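PDB 2XQ0: leukotriene A-4 hydrolase from Saccharomyces cerevisiae, which cleaves amino-terminal residues, preferentially from di- and tripeptides, as a zinc-dependent M1 aminopeptidase, and also has low epoxide hydrolase activity. Local coordinates for residues A217-V225 / Q236-I247. Numbering follows the deposited sequence.
Sequences APIGPRSTV and QWEFENDVEKFI
Arg222, in the type I turn from Gly220 to Ser223, takes hold of Glu244 side-on, with NE and NH2 each meeting a different carboxylate oxygen. Arg222 NE donates to the syn lone pair of Glu244 OE1 at 3.2 Å, nearly straight and close to the guanidinium plane, whereas Arg222 NH2 reaches Glu244 OE2 at 3.1 Å from above the carboxylate, the two planes being 42° apart. The arginine is extended from CG to NE while the glutamate bends at chi2 (71°), which brings the groups across each other at about a right angle. Ile247 CG2 lies over one face of the guanidinium, 3.3 Å from Arg222 NH2, and Pro221 CG packs against Glu244 CD. Water 3 links Glu244 OE1 to Arg222 N and Ser223 OG, while Ser223 OG also bonds Tyr262 O. Glu251 forms a second salt bridge with Arg222 NH2, and Gln248 bonds Glu244 OE2. A leucine in place of Arg222 would probably leave Glu244 and Glu251 without their shared cation.

Deeper in, Ile219, which with Gly220 forms a classic beta bulge opposite Ser223, packs at the junction between helices 229-239 and 243-253. Ile219 CG2 rests 3.9 Å from Phe239 CB, and Ile219 CG1 touches Val243 CG1. The carbonyl of Ile219 receives a CA-H...O contact from Glu240 and, through water 2, reaches Glu244 N in the first turn of the second helix. Gln236, extended beyond CG, donates from NE2 to Pro218 O (3.0 Å), in the carbonyl plane.

This hairpin edge of the five-stranded sheet is thus joined to two consecutive helices of the catalytic domain by an apolar centre and an amide bond, and the salt bridges from Arg222 to Glu244 and Glu251 are likely to fix the turn's orientation on helix 243-253.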
ATOM      1  N   ALA A 217       2.440  -9.728 -21.422  1.00 26.49           N
ATOM      2  CA  ALA A 217       2.288 -11.178 -21.597  1.00 27.57           C
ATOM      3  C   ALA A 217       1.102 -11.670 -20.774  1.00 28.80           C
ATOM      4  O   ALA A 217       0.867 -11.197 -19.665  1.00 24.64           O
ATOM      5  CB  ALA A 217       3.552 -11.898 -21.169  1.00 25.91           C
ATOM      6  N   PRO A 218       0.343 -12.622 -21.315  1.00 28.64           N
ATOM      7  CA  PRO A 218      -0.814 -13.108 -20.559  1.00 26.82           C
ATOM      8  C   PRO A 218      -0.438 -13.905 -19.317  1.00 28.34           C
ATOM      9  O   PRO A 218       0.458 -14.737 -19.357  1.00 27.94           O
ATOM     10  CB  PRO A 218      -1.526 -14.012 -21.561  1.00 26.18           C
ATOM     11  CG  PRO A 218      -0.402 -14.486 -22.516  1.00 30.44           C
ATOM     12  CD  PRO A 218       0.472 -13.266 -22.641  1.00 27.25           C
ATOM     13  N   ILE A 219      -1.125 -13.653 -18.207  1.00 28.02           N
ATOM     14  CA  ILE A 219      -0.915 -14.464 -17.009  1.00 22.13           C
ATOM     15  C   ILE A 219      -2.188 -15.167 -16.577  1.00 24.87           C
ATOM     16  O   ILE A 219      -2.214 -15.821 -15.546  1.00 28.94           O
ATOM     17  CB  ILE A 219      -0.366 -13.633 -15.832  1.00 22.14           C
ATOM     18  CG1 ILE A 219      -1.184 -12.336 -15.644  1.00 27.26           C
ATOM     19  CG2 ILE A 219       1.095 -13.314 -16.065  1.00 22.80           C
ATOM     20  CD1 ILE A 219      -0.713 -11.468 -14.482  1.00 20.41           C
ATOM     21  N   GLY A 220      -3.243 -15.028 -17.368  1.00 29.09           N
ATOM     22  CA  GLY A 220      -4.495 -15.707 -17.085  1.00 26.31           C
ATOM     23  C   GLY A 220      -5.535 -15.301 -18.108  1.00 26.49           C
ATOM     24  O   GLY A 220      -5.267 -14.432 -18.930  1.00 27.39           O
ATOM     25  N   PRO A 221      -6.730 -15.910 -18.052  1.00 22.55           N
ATOM     26  CA  PRO A 221      -7.819 -15.637 -19.005  1.00 29.59           C
ATOM     27  C   PRO A 221      -8.313 -14.193 -18.977  1.00 29.51           C
ATOM     28  O   PRO A 221      -8.878 -13.703 -19.951  1.00 28.37           O
ATOM     29  CB  PRO A 221      -8.933 -16.598 -18.557  1.00 30.77           C
ATOM     30  CG  PRO A 221      -8.626 -16.904 -17.138  1.00 39.23           C
ATOM     31  CD  PRO A 221      -7.117 -16.899 -17.037  1.00 29.92           C
ATOM     32  N   ARG A 222      -8.098 -13.488 -17.876  1.00 25.38           N
ATOM     33  CA  ARG A 222      -8.477 -12.084 -17.865  1.00 24.16           C
ATOM     34  C   ARG A 222      -7.376 -11.225 -17.256  1.00 24.80           C
ATOM     35  O   ARG A 222      -7.649 -10.165 -16.705  1.00 23.17           O
ATOM     36  CB  ARG A 222      -9.809 -11.870 -17.134  1.00 27.03           C
ATOM     37  CG  ARG A 222      -9.816 -12.448 -15.745  1.00 34.57           C
ATOM     38  CD  ARG A 222     -11.182 -12.345 -15.070  1.00 36.52           C
ATOM     39  NE  ARG A 222     -11.341 -13.420 -14.089  1.00 37.35           N
ATOM     40  CZ  ARG A 222     -12.359 -13.519 -13.248  1.00 33.76           C
ATOM     41  NH1 ARG A 222     -13.322 -12.607 -13.255  1.00 30.29           N
ATOM     42  NH2 ARG A 222     -12.413 -14.533 -12.401  1.00 31.19           N
ATOM     43  N   SER A 223      -6.133 -11.671 -17.405  1.00 20.09           N
ATOM     44  CA  SER A 223      -5.006 -11.007 -16.761  1.00 20.04           C
ATOM     45  C   SER A 223      -3.769 -10.922 -17.640  1.00 27.35           C
ATOM     46  O   SER A 223      -3.374 -11.883 -18.271  1.00 26.88           O
ATOM     47  CB  SER A 223      -4.655 -11.713 -15.454  1.00 23.55           C
ATOM     48  OG  SER A 223      -5.726 -11.623 -14.533  1.00 18.81           O
ATOM     49  N   THR A 224      -3.142  -9.760 -17.645  1.00 21.51           N
ATOM     50  CA  THR A 224      -1.936  -9.568 -18.422  1.00 17.49           C
ATOM     51  C   THR A 224      -0.919  -8.914 -17.522  1.00 20.97           C
ATOM     52  O   THR A 224      -1.273  -8.081 -16.702  1.00 20.07           O
ATOM     53  CB  THR A 224      -2.223  -8.631 -19.591  1.00 27.80           C
ATOM     54  OG1 THR A 224      -3.319  -9.158 -20.362  1.00 29.72           O
ATOM     55  CG2 THR A 224      -0.997  -8.457 -20.464  1.00 26.08           C
ATOM     56  N   VAL A 225       0.344  -9.275 -17.657  1.00 16.56           N
ATOM     57  CA  VAL A 225       1.377  -8.536 -16.938  1.00 17.96           C
ATOM     58  C   VAL A 225       2.143  -7.596 -17.878  1.00 18.73           C
ATOM     59  O   VAL A 225       2.398  -7.942 -19.036  1.00 24.06           O
ATOM     60  CB  VAL A 225       2.343  -9.477 -16.178  1.00 18.14           C
ATOM     61  CG1 VAL A 225       3.097 -10.398 -17.152  1.00 22.19           C
ATOM     62  CG2 VAL A 225       3.335  -8.658 -15.339  1.00 22.56           C
ATOM     63  N   GLN A 236       5.954 -13.227 -16.017  1.00 29.03           N
ATOM     64  CA  GLN A 236       4.879 -14.098 -16.484  1.00 20.57           C
ATOM     65  C   GLN A 236       4.878 -15.412 -15.721  1.00 27.20           C
ATOM     66  O   GLN A 236       3.822 -15.905 -15.288  1.00 26.41           O
ATOM     67  CB  GLN A 236       4.985 -14.333 -17.996  1.00 25.69           C
ATOM     68  CG  GLN A 236       3.811 -15.100 -18.583  1.00 27.09           C
ATOM     69  CD  GLN A 236       4.006 -15.431 -20.046  1.00 33.64           C
ATOM     70  OE1 GLN A 236       5.130 -15.485 -20.536  1.00 35.30           O
ATOM     71  NE2 GLN A 236       2.912 -15.646 -20.751  1.00 31.80           N
ATOM     72  N   TRP A 237       6.060 -15.984 -15.531  1.00 28.80           N
ATOM     73  CA  TRP A 237       6.137 -17.262 -14.844  1.00 25.41           C
ATOM     74  C   TRP A 237       5.696 -17.097 -13.393  1.00 27.54           C
ATOM     75  O   TRP A 237       5.045 -17.964 -12.834  1.00 28.67           O
ATOM     76  CB  TRP A 237       7.559 -17.840 -14.904  1.00 28.53           C
ATOM     77  CG  TRP A 237       7.653 -19.188 -14.245  1.00 37.25           C
ATOM     78  CD1 TRP A 237       7.454 -20.403 -14.837  1.00 40.16           C
ATOM     79  CD2 TRP A 237       7.961 -19.454 -12.872  1.00 31.95           C
ATOM     80  NE1 TRP A 237       7.616 -21.411 -13.912  1.00 40.87           N
ATOM     81  CE2 TRP A 237       7.936 -20.855 -12.700  1.00 33.26           C
ATOM     82  CE3 TRP A 237       8.266 -18.645 -11.772  1.00 30.07           C
ATOM     83  CZ2 TRP A 237       8.190 -21.461 -11.471  1.00 26.17           C
ATOM     84  CZ3 TRP A 237       8.517 -19.248 -10.548  1.00 35.93           C
ATOM     85  CH2 TRP A 237       8.482 -20.647 -10.411  1.00 35.59           C
ATOM     86  N   GLU A 238       6.038 -15.969 -12.787  1.00 26.44           N
ATOM     87  CA  GLU A 238       5.789 -15.798 -11.358  1.00 33.09           C
ATOM     88  C   GLU A 238       4.293 -15.717 -11.056  1.00 31.78           C
ATOM     89  O   GLU A 238       3.852 -16.138  -9.990  1.00 28.00           O
ATOM     90  CB  GLU A 238       6.519 -14.571 -10.807  1.00 37.59           C
ATOM     91  CG  GLU A 238       6.725 -14.577  -9.284  1.00 37.60           C
ATOM     92  CD  GLU A 238       8.051 -15.242  -8.866  1.00 39.97           C
ATOM     93  OE1 GLU A 238       8.885 -15.511  -9.752  1.00 37.86           O
ATOM     94  OE2 GLU A 238       8.260 -15.478  -7.657  1.00 38.05           O
ATOM     95  N   PHE A 239       3.511 -15.215 -12.013  1.00 29.42           N
ATOM     96  CA  PHE A 239       2.105 -14.894 -11.766  1.00 30.89           C
ATOM     97  C   PHE A 239       1.132 -15.837 -12.453  1.00 28.78           C
ATOM     98  O   PHE A 239      -0.030 -15.936 -12.054  1.00 22.02           O
ATOM     99  CB  PHE A 239       1.795 -13.474 -12.258  1.00 24.69           C
ATOM    100  CG  PHE A 239       2.510 -12.396 -11.499  1.00 28.63           C
ATOM    101  CD1 PHE A 239       2.598 -12.440 -10.119  1.00 33.97           C
ATOM    102  CD2 PHE A 239       3.060 -11.317 -12.164  1.00 28.55           C
ATOM    103  CE1 PHE A 239       3.255 -11.437  -9.419  1.00 30.76           C
ATOM    104  CE2 PHE A 239       3.705 -10.314 -11.469  1.00 30.71           C
ATOM    105  CZ  PHE A 239       3.809 -10.381 -10.096  1.00 30.39           C
ATOM    106  N   GLU A 240       1.591 -16.496 -13.513  1.00 20.25           N
ATOM    107  CA  GLU A 240       0.660 -17.161 -14.441  1.00 23.53           C
ATOM    108  C   GLU A 240       0.019 -18.404 -13.852  1.00 28.06           C
ATOM    109  O   GLU A 240      -0.961 -18.908 -14.402  1.00 27.52           O
ATOM    110  CB  GLU A 240       1.351 -17.567 -15.750  1.00 24.64           C
ATOM    111  CG  GLU A 240       2.332 -18.705 -15.565  1.00 23.73           C
ATOM    112  CD  GLU A 240       3.161 -19.013 -16.823  1.00 36.95           C
ATOM    113  OE1 GLU A 240       2.843 -18.519 -17.933  1.00 37.63           O
ATOM    114  OE2 GLU A 240       4.147 -19.758 -16.691  1.00 38.55           O
ATOM    115  N   ASN A 241       0.584 -18.920 -12.765  1.00 25.85           N
ATOM    116  CA  ASN A 241       0.085 -20.162 -12.185  1.00 33.45           C
ATOM    117  C   ASN A 241      -0.934 -19.888 -11.100  1.00 38.50           C
ATOM    118  O   ASN A 241      -1.574 -20.802 -10.619  1.00 31.44           O
ATOM    119  CB  ASN A 241       1.225 -20.988 -11.592  1.00 36.06           C
ATOM    120  CG  ASN A 241       0.736 -22.263 -10.897  1.00 52.67           C
ATOM    121  OD1 ASN A 241       0.298 -23.213 -11.552  1.00 39.10           O
ATOM    122  ND2 ASN A 241       0.822 -22.287  -9.564  1.00 56.25           N
ATOM    123  N   ASP A 242      -1.099 -18.624 -10.721  1.00 34.21           N
ATOM    124  CA  ASP A 242      -1.796 -18.335  -9.481  1.00 33.19           C
ATOM    125  C   ASP A 242      -2.809 -17.197  -9.528  1.00 30.04           C
ATOM    126  O   ASP A 242      -3.701 -17.166  -8.695  1.00 26.24           O
ATOM    127  CB  ASP A 242      -0.778 -18.058  -8.367  1.00 34.30           C
ATOM    128  CG  ASP A 242      -0.125 -19.328  -7.842  1.00 46.50           C
ATOM    129  OD1 ASP A 242      -0.720 -19.961  -6.940  1.00 51.64           O
ATOM    130  OD2 ASP A 242       0.976 -19.697  -8.326  1.00 36.44           O
ATOM    131  N   VAL A 243      -2.659 -16.253 -10.459  1.00 26.65           N
ATOM    132  CA  VAL A 243      -3.519 -15.067 -10.436  1.00 22.87           C
ATOM    133  C   VAL A 243      -4.991 -15.434 -10.664  1.00 27.99           C
ATOM    134  O   VAL A 243      -5.858 -14.938  -9.966  1.00 23.58           O
ATOM    135  CB  VAL A 243      -3.041 -13.892 -11.375  1.00 23.18           C
ATOM    136  CG1 VAL A 243      -2.901 -14.337 -12.807  1.00 32.25           C
ATOM    137  CG2 VAL A 243      -4.006 -12.690 -11.284  1.00 22.94           C
ATOM    138  N   GLU A 244      -5.293 -16.324 -11.607  1.00 26.72           N
ATOM    139  CA  GLU A 244      -6.706 -16.606 -11.823  1.00 28.37           C
ATOM    140  C   GLU A 244      -7.302 -17.332 -10.624  1.00 29.60           C
ATOM    141  O   GLU A 244      -8.441 -17.084 -10.251  1.00 28.24           O
ATOM    142  CB  GLU A 244      -6.970 -17.346 -13.127  1.00 34.22           C
ATOM    143  CG  GLU A 244      -8.428 -17.701 -13.335  1.00 38.61           C
ATOM    144  CD  GLU A 244      -9.314 -16.501 -13.649  1.00 44.85           C
ATOM    145  OE1 GLU A 244      -8.793 -15.384 -13.868  1.00 44.62           O
ATOM    146  OE2 GLU A 244     -10.551 -16.685 -13.685  1.00 44.75           O
ATOM    147  N   LYS A 245      -6.515 -18.196 -10.000  1.00 26.91           N
ATOM    148  CA  LYS A 245      -6.942 -18.871  -8.783  1.00 25.96           C
ATOM    149  C   LYS A 245      -7.280 -17.873  -7.668  1.00 22.55           C
ATOM    150  O   LYS A 245      -8.285 -18.028  -6.984  1.00 25.16           O
ATOM    151  CB  LYS A 245      -5.865 -19.862  -8.334  1.00 25.87           C
ATOM    152  CG  LYS A 245      -6.116 -20.538  -7.000  1.00 40.33           C
ATOM    153  CD  LYS A 245      -5.114 -21.667  -6.786  1.00 48.38           C
ATOM    154  CE  LYS A 245      -3.681 -21.171  -6.932  1.00 51.42           C
ATOM    155  NZ  LYS A 245      -2.722 -22.279  -7.272  1.00 55.31           N
ATOM    156  N   PHE A 246      -6.443 -16.849  -7.482  1.00 23.22           N
ATOM    157  CA  PHE A 246      -6.748 -15.795  -6.522  1.00 24.52           C
ATOM    158  C   PHE A 246      -8.057 -15.093  -6.865  1.00 25.93           C
ATOM    159  O   PHE A 246      -8.904 -14.840  -5.987  1.00 23.21           O
ATOM    160  CB  PHE A 246      -5.641 -14.743  -6.483  1.00 19.71           C
ATOM    161  CG  PHE A 246      -4.419 -15.168  -5.736  1.00 25.95           C
ATOM    162  CD1 PHE A 246      -4.429 -16.281  -4.930  1.00 38.07           C
ATOM    163  CD2 PHE A 246      -3.240 -14.439  -5.851  1.00 43.96           C
ATOM    164  CE1 PHE A 246      -3.279 -16.671  -4.243  1.00 45.85           C
ATOM    165  CE2 PHE A 246      -2.091 -14.822  -5.169  1.00 42.85           C
ATOM    166  CZ  PHE A 246      -2.116 -15.940  -4.363  1.00 37.99           C
ATOM    167  N   ILE A 247      -8.234 -14.744  -8.133  1.00 22.94           N
ATOM    168  CA  ILE A 247      -9.445 -14.014  -8.472  1.00 20.44           C
ATOM    169  C   ILE A 247     -10.670 -14.847  -8.134  1.00 21.98           C
ATOM    170  O   ILE A 247     -11.575 -14.368  -7.456  1.00 23.22           O
ATOM    171  CB  ILE A 247      -9.503 -13.547  -9.935  1.00 21.56           C
ATOM    172  CG1 ILE A 247      -8.311 -12.654 -10.260  1.00 24.08           C
ATOM    173  CG2 ILE A 247     -10.790 -12.723 -10.157  1.00 26.08           C
ATOM    174  CD1 ILE A 247      -8.271 -12.214 -11.706  1.00 23.75           C
TER
HETATM  175  O   HOH W   1       0.691 -17.542 -19.131  1.00 37.65           O
HETATM  176  O   HOH W   2      -3.611 -17.400 -13.830  1.00 28.87           O
HETATM  177  O   HOH W   3      -6.995 -14.093 -15.235  1.00 24.32           O